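Local atomic coordinates of monomethylamine methyltransferase mtmB1 (Methanosarcina barkeri, PDB entry 1NTH), a protein that catalyses transfer of the methyl group of monomethylamine to the corrinoid cofactor of its partner protein MtmC, a step of methanogenesis from methylamine. Residues Q127-T131 against V143-Y147; I156-M161 against T182-I187; P171-E176 against S207-G212; V177-K181 against S215-T219; L364-S369 against E382-M386. The contacts are given in a common frame with arbitrary orientation. Where two conformers were deposited one is given. Residue numbers count along the deposited sequence, not the author numbering.

Interaction 1: residues Q127-T131 against V143-Y147; sequences QGGPT and VHMSY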
# COMPACT_ATOMS: atom_id res chain seq x y z
N GLN A 127 -11.13 -23.67 -11.36
CA GLN A 127 -9.72 -23.34 -11.23
C GLN A 127 -9.01 -24.05 -12.38
O GLN A 127 -8.75 -25.25 -12.31
CB GLN A 127 -9.19 -23.82 -9.89
CG GLN A 127 -7.71 -23.53 -9.66
CD GLN A 127 -7.36 -23.56 -8.19
OE1 GLN A 127 -6.97 -24.60 -7.64
NE2 GLN A 127 -7.51 -22.42 -7.53
N GLY A 128 -8.72 -23.30 -13.43
CA GLY A 128 -8.09 -23.89 -14.60
C GLY A 128 -6.62 -23.59 -14.78
O GLY A 128 -6.14 -22.50 -14.46
N GLY A 129 -5.90 -24.56 -15.32
CA GLY A 129 -4.49 -24.37 -15.56
C GLY A 129 -3.81 -25.69 -15.88
O GLY A 129 -4.48 -26.73 -15.93
N PRO A 130 -2.49 -25.68 -16.12
CA PRO A 130 -1.71 -26.88 -16.44
C PRO A 130 -1.80 -27.90 -15.31
O PRO A 130 -1.41 -29.06 -15.46
CB PRO A 130 -0.30 -26.33 -16.63
CG PRO A 130 -0.56 -24.96 -17.19
CD PRO A 130 -1.67 -24.47 -16.29
N THR A 131 -2.29 -27.45 -14.16
CA THR A 131 -2.48 -28.33 -13.01
C THR A 131 -1.20 -29.08 -12.63
O THR A 131 -1.18 -30.31 -12.51
CB THR A 131 -3.63 -29.32 -13.32
OG1 THR A 131 -4.76 -28.58 -13.81
CG2 THR A 131 -4.07 -30.06 -12.07
N VAL A 143 0.72 -20.49 -22.54
CA VAL A 143 -0.05 -21.62 -22.05
C VAL A 143 -1.02 -21.20 -20.95
O VAL A 143 -2.19 -21.57 -20.96
CB VAL A 143 0.86 -22.75 -21.51
CG1 VAL A 143 0.04 -23.77 -20.75
CG2 VAL A 143 1.58 -23.42 -22.68
N HIS A 144 -0.54 -20.43 -19.98
CA HIS A 144 -1.43 -20.01 -18.91
C HIS A 144 -2.46 -19.01 -19.42
O HIS A 144 -3.59 -18.97 -18.93
CB HIS A 144 -0.64 -19.44 -17.74
CG HIS A 144 0.10 -20.49 -16.97
ND1 HIS A 144 1.34 -20.95 -17.35
CD2 HIS A 144 -0.25 -21.21 -15.88
CE1 HIS A 144 1.71 -21.93 -16.54
NE2 HIS A 144 0.76 -22.10 -15.64
N MET A 145 -2.09 -18.22 -20.42
CA MET A 145 -3.03 -17.26 -20.99
C MET A 145 -4.21 -18.00 -21.60
O MET A 145 -5.33 -17.49 -21.63
CB MET A 145 -2.35 -16.38 -22.04
CG MET A 145 -2.99 -15.01 -22.18
SD MET A 145 -2.27 -13.97 -23.47
CE MET A 145 -0.55 -13.94 -22.98
N SER A 146 -3.98 -19.22 -22.10
CA SER A 146 -5.06 -19.98 -22.71
C SER A 146 -6.17 -20.30 -21.72
O SER A 146 -7.28 -20.63 -22.12
CB SER A 146 -4.53 -21.27 -23.36
OG SER A 146 -4.25 -22.28 -22.41
N TYR A 147 -5.87 -20.20 -20.43
CA TYR A 147 -6.88 -20.45 -19.41
C TYR A 147 -7.52 -19.14 -18.99
O TYR A 147 -8.74 -19.06 -18.85
CB TYR A 147 -6.27 -21.13 -18.18
CG TYR A 147 -5.70 -22.49 -18.46
CD1 TYR A 147 -4.40 -22.63 -18.95
CD2 TYR A 147 -6.46 -23.64 -18.26
CE1 TYR A 147 -3.87 -23.89 -19.22
CE2 TYR A 147 -5.94 -24.91 -18.53
CZ TYR A 147 -4.65 -25.02 -19.01
OH TYR A 147 -4.11 -26.26 -19.24
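This is a beta-alpha unit of the TIM barrel: strand 125-128 runs out into a glycine- and proline-rich turn, and helix 140-148, the next helix in the chain, packs its side chains against that turn. Q127 belongs to the barrel wall; its backbone pairs with L364 and G366 of the neighbouring strand, and its side-chain amide reaches T155 and S365 instead of the helix. At G128 the Y147 ring comes in close, with C of G128 3.5 Å from CD2 of Y147. A beta carbon on G128 would sit tight against that same CD2. G129 is fully extended and lies flat over the phenol: its CA is 3.3 Å from the centroid of the Y147 ring and only 11° off the ring normal, a CH-pi contact over the face. P130 then meets three helix residues. Its CG lies over the H144 imidazole, 3.9 Å from the ring centroid, and touches CG1 of V143 at 3.8 Å, while CD of P130 is 3.7 Å from CE1 of Y147. The imidazole is held at both nitrogens, ND1 by the carbonyl of F140 and NE2 by the amide of G159, so its orientation under the proline is fixed. T131 adopts a left-handed backbone conformation and makes no contact with the helix, its OG1 donating a 2.8 Å hydrogen bond to O of G129.

Interaction 2: residues I156-M161 against T182-I187; sequences IVNGVM and TETRLI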
# COMPACT_ATOMS: atom_id res chain seq x y z
N ILE A 156 -6.52 -19.58 -11.51
CA ILE A 156 -5.53 -20.37 -12.23
C ILE A 156 -4.80 -21.36 -11.32
O ILE A 156 -4.45 -21.02 -10.20
CB ILE A 156 -4.44 -19.47 -12.86
CG1 ILE A 156 -5.07 -18.45 -13.82
CG2 ILE A 156 -3.39 -20.33 -13.58
CD1 ILE A 156 -5.78 -19.05 -15.01
N VAL A 157 -4.58 -22.58 -11.80
CA VAL A 157 -3.78 -23.53 -11.05
C VAL A 157 -2.49 -23.61 -11.86
O VAL A 157 -2.49 -24.01 -13.03
CB VAL A 157 -4.45 -24.92 -10.90
CG1 VAL A 157 -4.98 -25.42 -12.23
CG2 VAL A 157 -3.43 -25.90 -10.33
N ASN A 158 -1.39 -23.22 -11.23
CA ASN A 158 -0.08 -23.15 -11.87
C ASN A 158 0.52 -24.42 -12.47
O ASN A 158 0.34 -25.52 -11.96
CB ASN A 158 0.94 -22.57 -10.90
CG ASN A 158 0.55 -21.21 -10.36
OD1 ASN A 158 -0.50 -20.66 -10.72
ND2 ASN A 158 1.39 -20.65 -9.50
N GLY A 159 1.25 -24.22 -13.56
CA GLY A 159 1.96 -25.31 -14.20
C GLY A 159 3.36 -25.29 -13.61
O GLY A 159 3.68 -24.41 -12.80
N VAL A 160 4.20 -26.24 -14.01
CA VAL A 160 5.57 -26.32 -13.53
C VAL A 160 6.54 -25.86 -14.61
O VAL A 160 6.43 -26.29 -15.76
CB VAL A 160 5.92 -27.79 -13.14
CG1 VAL A 160 7.43 -27.96 -13.01
CG2 VAL A 160 5.23 -28.15 -11.83
N MET A 161 7.47 -24.98 -14.26
CA MET A 161 8.46 -24.49 -15.22
C MET A 161 9.51 -25.58 -15.42
O MET A 161 10.15 -25.99 -14.45
CB MET A 161 9.15 -23.23 -14.68
CG MET A 161 8.24 -22.03 -14.43
SD MET A 161 9.15 -20.53 -13.94
CE MET A 161 9.82 -20.01 -15.54
N THR A 182 9.25 -16.61 -9.72
CA THR A 182 8.97 -16.34 -11.13
C THR A 182 7.68 -16.97 -11.67
O THR A 182 6.94 -16.34 -12.44
CB THR A 182 10.15 -16.81 -12.00
OG1 THR A 182 11.34 -16.13 -11.58
CG2 THR A 182 9.90 -16.52 -13.48
N GLU A 183 7.42 -18.21 -11.27
CA GLU A 183 6.24 -18.94 -11.70
C GLU A 183 4.97 -18.09 -11.63
O GLU A 183 4.31 -17.87 -12.64
CB GLU A 183 6.10 -20.19 -10.82
CG GLU A 183 4.86 -21.02 -11.03
CD GLU A 183 4.77 -22.14 -10.00
OE1 GLU A 183 3.87 -22.09 -9.13
OE2 GLU A 183 5.62 -23.05 -10.04
N THR A 184 4.63 -17.61 -10.44
CA THR A 184 3.41 -16.82 -10.30
C THR A 184 3.54 -15.43 -10.90
O THR A 184 2.55 -14.88 -11.39
CB THR A 184 2.97 -16.74 -8.83
OG1 THR A 184 2.64 -18.06 -8.37
CG2 THR A 184 1.73 -15.86 -8.68
N ARG A 185 4.73 -14.85 -10.86
CA ARG A 185 4.91 -13.52 -11.45
C ARG A 185 4.56 -13.59 -12.94
O ARG A 185 3.85 -12.73 -13.46
CB ARG A 185 6.35 -13.03 -11.26
CG ARG A 185 6.61 -12.47 -9.86
CD ARG A 185 8.08 -12.17 -9.60
NE ARG A 185 8.25 -11.40 -8.37
CZ ARG A 185 9.39 -11.27 -7.70
NH1 ARG A 185 10.49 -11.88 -8.13
NH2 ARG A 185 9.42 -10.54 -6.60
N LEU A 186 5.05 -14.62 -13.62
CA LEU A 186 4.75 -14.78 -15.04
C LEU A 186 3.27 -15.09 -15.28
O LEU A 186 2.67 -14.57 -16.22
CB LEU A 186 5.59 -15.91 -15.64
CG LEU A 186 7.10 -15.69 -15.73
CD1 LEU A 186 7.77 -16.94 -16.28
CD2 LEU A 186 7.39 -14.49 -16.63
N ILE A 187 2.70 -15.94 -14.44
CA ILE A 187 1.30 -16.32 -14.59
C ILE A 187 0.37 -15.13 -14.39
O ILE A 187 -0.60 -14.96 -15.15
CB ILE A 187 0.94 -17.47 -13.64
CG1 ILE A 187 1.65 -18.74 -14.11
CG2 ILE A 187 -0.57 -17.68 -13.60
CD1 ILE A 187 1.56 -19.91 -13.14
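Going up helix 174-193 from T182, the first touch is light: CG2 of T182 lies 4.1 Å from CE of M161. E183 is the polar centre. Its OE1 accepts a straight hydrogen bond from ND2 of N158 at 2.9 Å and another from the amide of E205, while OE2 pairs with the hydroxyl of T206, which also takes the amide of M161. One buried carboxylate thus ties segment 156-161 to the chain around 205. T184, one residue on, offers OG1 to the same ND2 of N158, but this 3.1 Å bond is bent and weak. R185 turns from that segment and bonds to T219 and to O of G251 of a neighbouring subunit. L186 returns to apolar packing, CD1 meeting CE of M161 at 3.8 Å. I187 closes the contact: CD1 presses on CG of N158 at 3.2 Å and CG2 meets CG2 of I156 at 3.9 Å, with F140 and H144 of helix 140-148 packing on the same side chain. A strand, the loop leaving its C-terminal end and the following helix folded back beside them are characteristic of a beta-alpha unit of a TIM barrel, here the one begun by strand 155-156.

Interaction 3: residues P171-E176 against S207-G212; sequences PKSPYE and SLSAQG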
# COMPACT_ATOMS: atom_id res chain seq x y z
N PRO A 171 15.80 -28.93 -6.85
CA PRO A 171 15.45 -28.68 -5.45
C PRO A 171 16.67 -28.29 -4.62
O PRO A 171 17.74 -28.89 -4.74
CB PRO A 171 14.84 -30.01 -5.00
CG PRO A 171 14.19 -30.50 -6.26
CD PRO A 171 15.25 -30.22 -7.30
N LYS A 172 16.49 -27.28 -3.77
CA LYS A 172 17.52 -26.75 -2.90
C LYS A 172 18.65 -26.01 -3.61
O LYS A 172 19.73 -25.79 -3.05
CB LYS A 172 18.07 -27.85 -1.98
CG LYS A 172 17.01 -28.36 -1.01
CD LYS A 172 17.56 -29.32 0.02
CE LYS A 172 16.44 -29.80 0.94
NZ LYS A 172 16.91 -30.75 1.98
N SER A 173 18.40 -25.61 -4.86
CA SER A 173 19.36 -24.84 -5.63
C SER A 173 18.74 -23.44 -5.72
O SER A 173 17.53 -23.29 -5.49
CB SER A 173 19.53 -25.40 -7.04
OG SER A 173 18.42 -25.05 -7.86
N PRO A 174 19.54 -22.42 -6.04
CA PRO A 174 18.96 -21.07 -6.14
C PRO A 174 17.94 -20.99 -7.27
O PRO A 174 17.05 -20.14 -7.26
CB PRO A 174 20.18 -20.18 -6.38
CG PRO A 174 21.17 -21.12 -7.06
CD PRO A 174 21.00 -22.38 -6.25
N TYR A 175 18.06 -21.89 -8.25
CA TYR A 175 17.11 -21.91 -9.36
C TYR A 175 15.71 -22.28 -8.90
O TYR A 175 14.72 -21.86 -9.50
CB TYR A 175 17.57 -22.88 -10.45
CG TYR A 175 18.80 -22.42 -11.19
CD1 TYR A 175 20.04 -23.03 -10.97
CD2 TYR A 175 18.73 -21.38 -12.11
CE1 TYR A 175 21.17 -22.62 -11.66
CE2 TYR A 175 19.87 -20.96 -12.81
CZ TYR A 175 21.08 -21.59 -12.58
OH TYR A 175 22.20 -21.19 -13.27
N GLU A 176 15.62 -23.08 -7.83
CA GLU A 176 14.31 -23.47 -7.31
C GLU A 176 13.64 -22.23 -6.71
O GLU A 176 12.44 -22.03 -6.89
CB GLU A 176 14.45 -24.55 -6.23
CG GLU A 176 13.10 -24.92 -5.63
CD GLU A 176 13.19 -25.90 -4.48
OE1 GLU A 176 14.12 -25.76 -3.65
OE2 GLU A 176 12.32 -26.79 -4.39
N SER A 207 8.48 -25.49 -7.19
CA SER A 207 9.32 -25.78 -6.03
C SER A 207 8.86 -27.05 -5.33
O SER A 207 7.66 -27.33 -5.26
CB SER A 207 9.27 -24.61 -5.04
OG SER A 207 7.93 -24.18 -4.83
N LEU A 208 9.81 -27.82 -4.82
CA LEU A 208 9.50 -29.07 -4.13
C LEU A 208 9.96 -29.08 -2.67
O LEU A 208 9.38 -29.77 -1.84
CB LEU A 208 10.14 -30.25 -4.87
CG LEU A 208 9.72 -30.46 -6.33
CD1 LEU A 208 10.47 -31.65 -6.91
CD2 LEU A 208 8.22 -30.66 -6.43
N SER A 209 11.01 -28.32 -2.37
CA SER A 209 11.53 -28.26 -1.01
C SER A 209 10.81 -27.21 -0.19
O SER A 209 10.11 -26.35 -0.73
CB SER A 209 13.02 -27.92 -1.03
OG SER A 209 13.23 -26.57 -1.40
N ALA A 210 10.98 -27.28 1.13
CA ALA A 210 10.35 -26.31 2.02
C ALA A 210 10.89 -24.91 1.72
O ALA A 210 10.11 -23.96 1.62
CB ALA A 210 10.64 -26.68 3.47
N GLN A 211 12.20 -24.79 1.56
CA GLN A 211 12.78 -23.48 1.28
C GLN A 211 12.26 -22.91 -0.03
O GLN A 211 12.02 -21.71 -0.14
CB GLN A 211 14.31 -23.53 1.29
CG GLN A 211 14.95 -24.33 0.17
CD GLN A 211 16.39 -24.68 0.50
OE1 GLN A 211 16.66 -25.29 1.54
NE2 GLN A 211 17.31 -24.30 -0.37
N GLY A 212 12.06 -23.78 -1.02
CA GLY A 212 11.55 -23.32 -2.30
C GLY A 212 10.12 -22.82 -2.18
O GLY A 212 9.78 -21.74 -2.68
O HOH W 1 20.10 -25.16 0.07
O HOH W 2 16.10 -23.79 -2.95
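Both segments are turns leading into helices, and they approach at two points: the CA atoms of P171 and S209 are 5.9 Å apart, those of E176 and S207 5.6 Å. K172 has left-handed backbone angles, which turn the chain so that its N points back at E176 OE1, 2.8 Å away. The E176 carboxylate does most of the joining. Its OE2 accepts from N of L208 at 2.7 Å and from N of S209 at 2.9 Å, and its OE1 accepts from OG of S209 at 2.6 Å. G212 sits close under it, where a side chain would collide with the carboxylate. At the more exposed edge, CG of P171 touches CD1 of L208 at 3.9 Å. Water 1 links NE2 of Q211 to O of K172; water 2 links it to O of S173 and OE1 of E176. S209 OG also accepts from N of G212 at 3.0 Å, making it the N-cap of helix 210-214; S173, through weaker bonds, is the N-cap of helix 174-193. The arrangement is thus two serine-capped helix starts, joined by a buried glutamate.

Interaction 4: residues V177-K181 against S215-T219; sequences VLAAK and SADCT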
# COMPACT_ATOMS: atom_id res chain seq x y z
N VAL A 177 14.42 -21.42 -6.01
CA VAL A 177 13.89 -20.19 -5.41
C VAL A 177 13.45 -19.25 -6.52
O VAL A 177 12.35 -18.69 -6.48
CB VAL A 177 14.96 -19.49 -4.53
CG1 VAL A 177 14.52 -18.06 -4.19
CG2 VAL A 177 15.17 -20.28 -3.24
N LEU A 178 14.30 -19.08 -7.53
CA LEU A 178 13.98 -18.21 -8.66
C LEU A 178 12.68 -18.67 -9.33
O LEU A 178 11.81 -17.85 -9.63
CB LEU A 178 15.12 -18.22 -9.68
CG LEU A 178 14.90 -17.38 -10.95
CD1 LEU A 178 14.69 -15.92 -10.57
CD2 LEU A 178 16.11 -17.52 -11.87
N ALA A 179 12.55 -19.98 -9.55
CA ALA A 179 11.35 -20.51 -10.19
C ALA A 179 10.10 -20.31 -9.33
O ALA A 179 9.03 -20.00 -9.84
CB ALA A 179 11.53 -22.00 -10.51
N ALA A 180 10.25 -20.48 -8.01
CA ALA A 180 9.12 -20.33 -7.10
C ALA A 180 8.52 -18.92 -7.19
O ALA A 180 7.30 -18.76 -7.19
CB ALA A 180 9.56 -20.63 -5.67
N LYS A 181 9.38 -17.91 -7.24
CA LYS A 181 8.90 -16.53 -7.33
C LYS A 181 8.44 -16.22 -8.74
O LYS A 181 7.36 -15.64 -8.95
CB LYS A 181 10.00 -15.55 -6.93
CG LYS A 181 10.50 -15.66 -5.50
CD LYS A 181 11.50 -14.56 -5.20
CE LYS A 181 12.20 -14.76 -3.85
NZ LYS A 181 11.28 -14.64 -2.68
N SER A 215 9.72 -19.44 -0.36
CA SER A 215 10.18 -18.25 -1.08
C SER A 215 9.15 -17.71 -2.08
O SER A 215 9.32 -16.61 -2.59
CB SER A 215 11.47 -18.56 -1.85
OG SER A 215 11.21 -19.34 -3.00
N ALA A 216 8.09 -18.48 -2.33
CA ALA A 216 7.07 -18.09 -3.30
C ALA A 216 6.28 -16.82 -3.02
O ALA A 216 5.85 -16.15 -3.97
CB ALA A 216 6.11 -19.26 -3.54
N ASP A 217 6.04 -16.49 -1.76
CA ASP A 217 5.30 -15.26 -1.45
C ASP A 217 6.23 -14.08 -1.75
O ASP A 217 7.28 -13.95 -1.13
CB ASP A 217 4.88 -15.20 0.02
CG ASP A 217 3.59 -15.96 0.30
OD1 ASP A 217 2.89 -16.32 -0.66
OD2 ASP A 217 3.27 -16.17 1.49
N CYS A 218 5.84 -13.24 -2.71
CA CYS A 218 6.67 -12.10 -3.06
C CYS A 218 5.88 -11.06 -3.84
O CYS A 218 4.79 -11.34 -4.34
CB CYS A 218 7.87 -12.55 -3.91
SG CYS A 218 7.43 -13.32 -5.48
N THR A 219 6.43 -9.85 -3.93
CA THR A 219 5.77 -8.78 -4.66
C THR A 219 5.62 -9.18 -6.12
O THR A 219 6.59 -9.57 -6.76
CB THR A 219 6.58 -7.47 -4.57
OG1 THR A 219 6.66 -7.05 -3.21
CG2 THR A 219 5.90 -6.38 -5.39
O HOH W 3 5.45 -16.09 -6.65
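Here one face of helix 174-193 is lined by the irregular chain that follows helix 210-214, a buried helix-to-loop contact on the side of the barrel that faces other subunits. The two backbones come very near, with CA of K181 only 4.7 Å from CA of A216. CB of A180 packs against OG of S215 at 3.4 Å and, more loosely, against CB of A216 at 4.3 Å. V177, a turn earlier, brings CG1 to 3.7 Å from OG of S215; that hydroxyl itself bonds to the carbonyl of G212. K181 does the polar work. Its side chain extends across the loop, and NZ donates to O of S215 at 2.8 Å; the ammonium has a second partner in N252 of a neighbouring subunit. Lower on the same side chain, CB of K181 rests against SG of C218 at 3.7 Å. Water 3 adds a bridge between the backbones, 3.0 Å from O of K181 and 2.7 Å from O of A216. D217 turns away and bonds to N252 of its own chain. The loop has contacts of its own with that neighbouring subunit, S215 packing on its I214 and C218 on its N252. In the fold it leads from helix 210-214 on to strand 227-231, lying against helix 174-193 on the way.

Interaction 5: residues L364-S369 against E382-M386; sequences LSGVAS and EARMM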
# COMPACT_ATOMS: atom_id res chain seq x y z
N LEU A 364 -13.11 -26.85 -8.67
CA LEU A 364 -12.67 -27.87 -9.62
C LEU A 364 -11.31 -27.39 -10.11
O LEU A 364 -11.21 -26.31 -10.69
CB LEU A 364 -13.65 -27.96 -10.80
CG LEU A 364 -15.13 -28.09 -10.47
CD1 LEU A 364 -15.92 -28.30 -11.77
CD2 LEU A 364 -15.35 -29.25 -9.53
N SER A 365 -10.27 -28.18 -9.89
CA SER A 365 -8.91 -27.80 -10.29
C SER A 365 -8.37 -28.72 -11.39
O SER A 365 -7.97 -29.85 -11.12
CB SER A 365 -7.99 -27.84 -9.05
OG SER A 365 -6.80 -27.11 -9.25
N GLY A 366 -8.38 -28.23 -12.62
CA GLY A 366 -7.90 -29.02 -13.75
C GLY A 366 -7.43 -28.18 -14.92
O GLY A 366 -7.52 -26.95 -14.86
N VAL A 367 -6.98 -28.80 -16.01
CA VAL A 367 -6.94 -30.25 -16.16
C VAL A 367 -5.53 -30.72 -16.49
O VAL A 367 -4.91 -30.23 -17.44
CB VAL A 367 -7.89 -30.68 -17.30
CG1 VAL A 367 -7.79 -32.18 -17.55
CG2 VAL A 367 -9.33 -30.28 -16.97
N ALA A 368 -5.01 -31.67 -15.72
CA ALA A 368 -3.67 -32.19 -15.99
C ALA A 368 -3.79 -33.33 -16.99
O ALA A 368 -3.67 -34.50 -16.64
CB ALA A 368 -3.03 -32.67 -14.71
N SER A 369 -4.03 -32.97 -18.25
CA SER A 369 -4.18 -33.95 -19.32
C SER A 369 -2.93 -34.80 -19.48
O SER A 369 -1.84 -34.41 -19.06
CB SER A 369 -4.50 -33.22 -20.62
OG SER A 369 -5.63 -32.38 -20.44
N GLU A 382 -9.49 -27.86 -22.25
CA GLU A 382 -9.95 -28.88 -21.30
C GLU A 382 -10.66 -28.23 -20.12
O GLU A 382 -11.64 -28.76 -19.60
CB GLU A 382 -8.77 -29.73 -20.82
CG GLU A 382 -8.07 -30.51 -21.94
CD GLU A 382 -6.76 -29.87 -22.35
OE1 GLU A 382 -5.82 -29.85 -21.52
OE2 GLU A 382 -6.66 -29.39 -23.50
N ALA A 383 -10.17 -27.07 -19.69
CA ALA A 383 -10.78 -26.34 -18.58
C ALA A 383 -12.13 -25.78 -19.01
O ALA A 383 -13.05 -25.67 -18.20
CB ALA A 383 -9.86 -25.22 -18.11
N ARG A 384 -12.25 -25.41 -20.28
CA ARG A 384 -13.51 -24.88 -20.78
C ARG A 384 -14.58 -25.96 -20.67
O ARG A 384 -15.70 -25.70 -20.24
CB ARG A 384 -13.39 -24.44 -22.24
CG ARG A 384 -14.68 -23.87 -22.81
CD ARG A 384 -14.67 -23.79 -24.33
NE ARG A 384 -13.66 -22.87 -24.83
CZ ARG A 384 -13.47 -22.61 -26.12
NH1 ARG A 384 -14.23 -23.20 -27.03
NH2 ARG A 384 -12.54 -21.75 -26.50
N MET A 385 -14.24 -27.19 -21.06
CA MET A 385 -15.19 -28.29 -20.99
C MET A 385 -15.55 -28.56 -19.53
O MET A 385 -16.72 -28.77 -19.19
CB MET A 385 -14.61 -29.55 -21.63
CG MET A 385 -15.60 -30.72 -21.68
SD MET A 385 -17.07 -30.36 -22.69
CE MET A 385 -16.45 -30.77 -24.32
N MET A 386 -14.54 -28.55 -18.67
CA MET A 386 -14.74 -28.79 -17.24
C MET A 386 -15.77 -27.79 -16.72
O MET A 386 -16.69 -28.16 -15.98
CB MET A 386 -13.41 -28.65 -16.50
CG MET A 386 -13.47 -28.91 -15.00
SD MET A 386 -11.82 -28.83 -14.23
CE MET A 386 -11.54 -27.06 -14.19
O HOH W 4 -5.78 -28.28 -18.96
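S365, on strand 363-366, turns away from helix 380-393, and its OG hydrogen-bonds both to Q127 and to O2 of the modified residue PYL at position 202, the pyrrolysine, which probably marks the active site. Residues on the opposite side of the strand meet the helix. M386 lies against the strand, with CE 3.6 Å from O of L364 and 3.7 Å from N of G366, and SD 4.0 Å from both CB of L364 and CG2 of V367. A beta carbon on G366 would press tightly on that sulphur. This is a beta-alpha unit of the TIM barrel, the helix running back nearly antiparallel to the strand: the short axes of 364-366 and 382-386 make 159° and pass 9.3 Å apart. Beyond the strand the peptide between G366 and V367 is cis, and V367 faces the helix, its CB 3.8 Å from CB of E382. A368 is the centre of an inverse gamma turn, after which S369 faces the helix and OG donates to OE1 of E382 at 2.8 Å. The other oxygen of that carboxylate, OE2, is held by Y440 and T379. R384 forms a salt bridge with E150 and a cation-pi contact with F3 of a neighbouring subunit. Water 4 bridges turn and helix, hydrogen-bonded to O of V367 (2.6 Å) and OE1 of E382 (3.0 Å).

Overall arrangement
Interactions 5, 1 and 2 follow three adjacent strands of the barrel. Centres of 1 and 5 are about 8 Å apart, with N of G129 2.9 Å from O of G366; those of 1 and 2 are about 9 Å apart, with NE2 of H144 3.0 Å from N of G159. Helix 174-193 then carries the set outward: its successive turns serve interactions 3, 4 and 2, with centres of 3 and 4, and of 4 and 2, each about 10 Å apart. R185 NE to T219 O, 2.9 Å, joins 2 to 4. Interactions 3 and 4, and R185 of interaction 2, touch another subunit. Pyrrolysine at position 202 bonds to S365 of interaction 5, whose centre is about 27 Å from that of interaction 3.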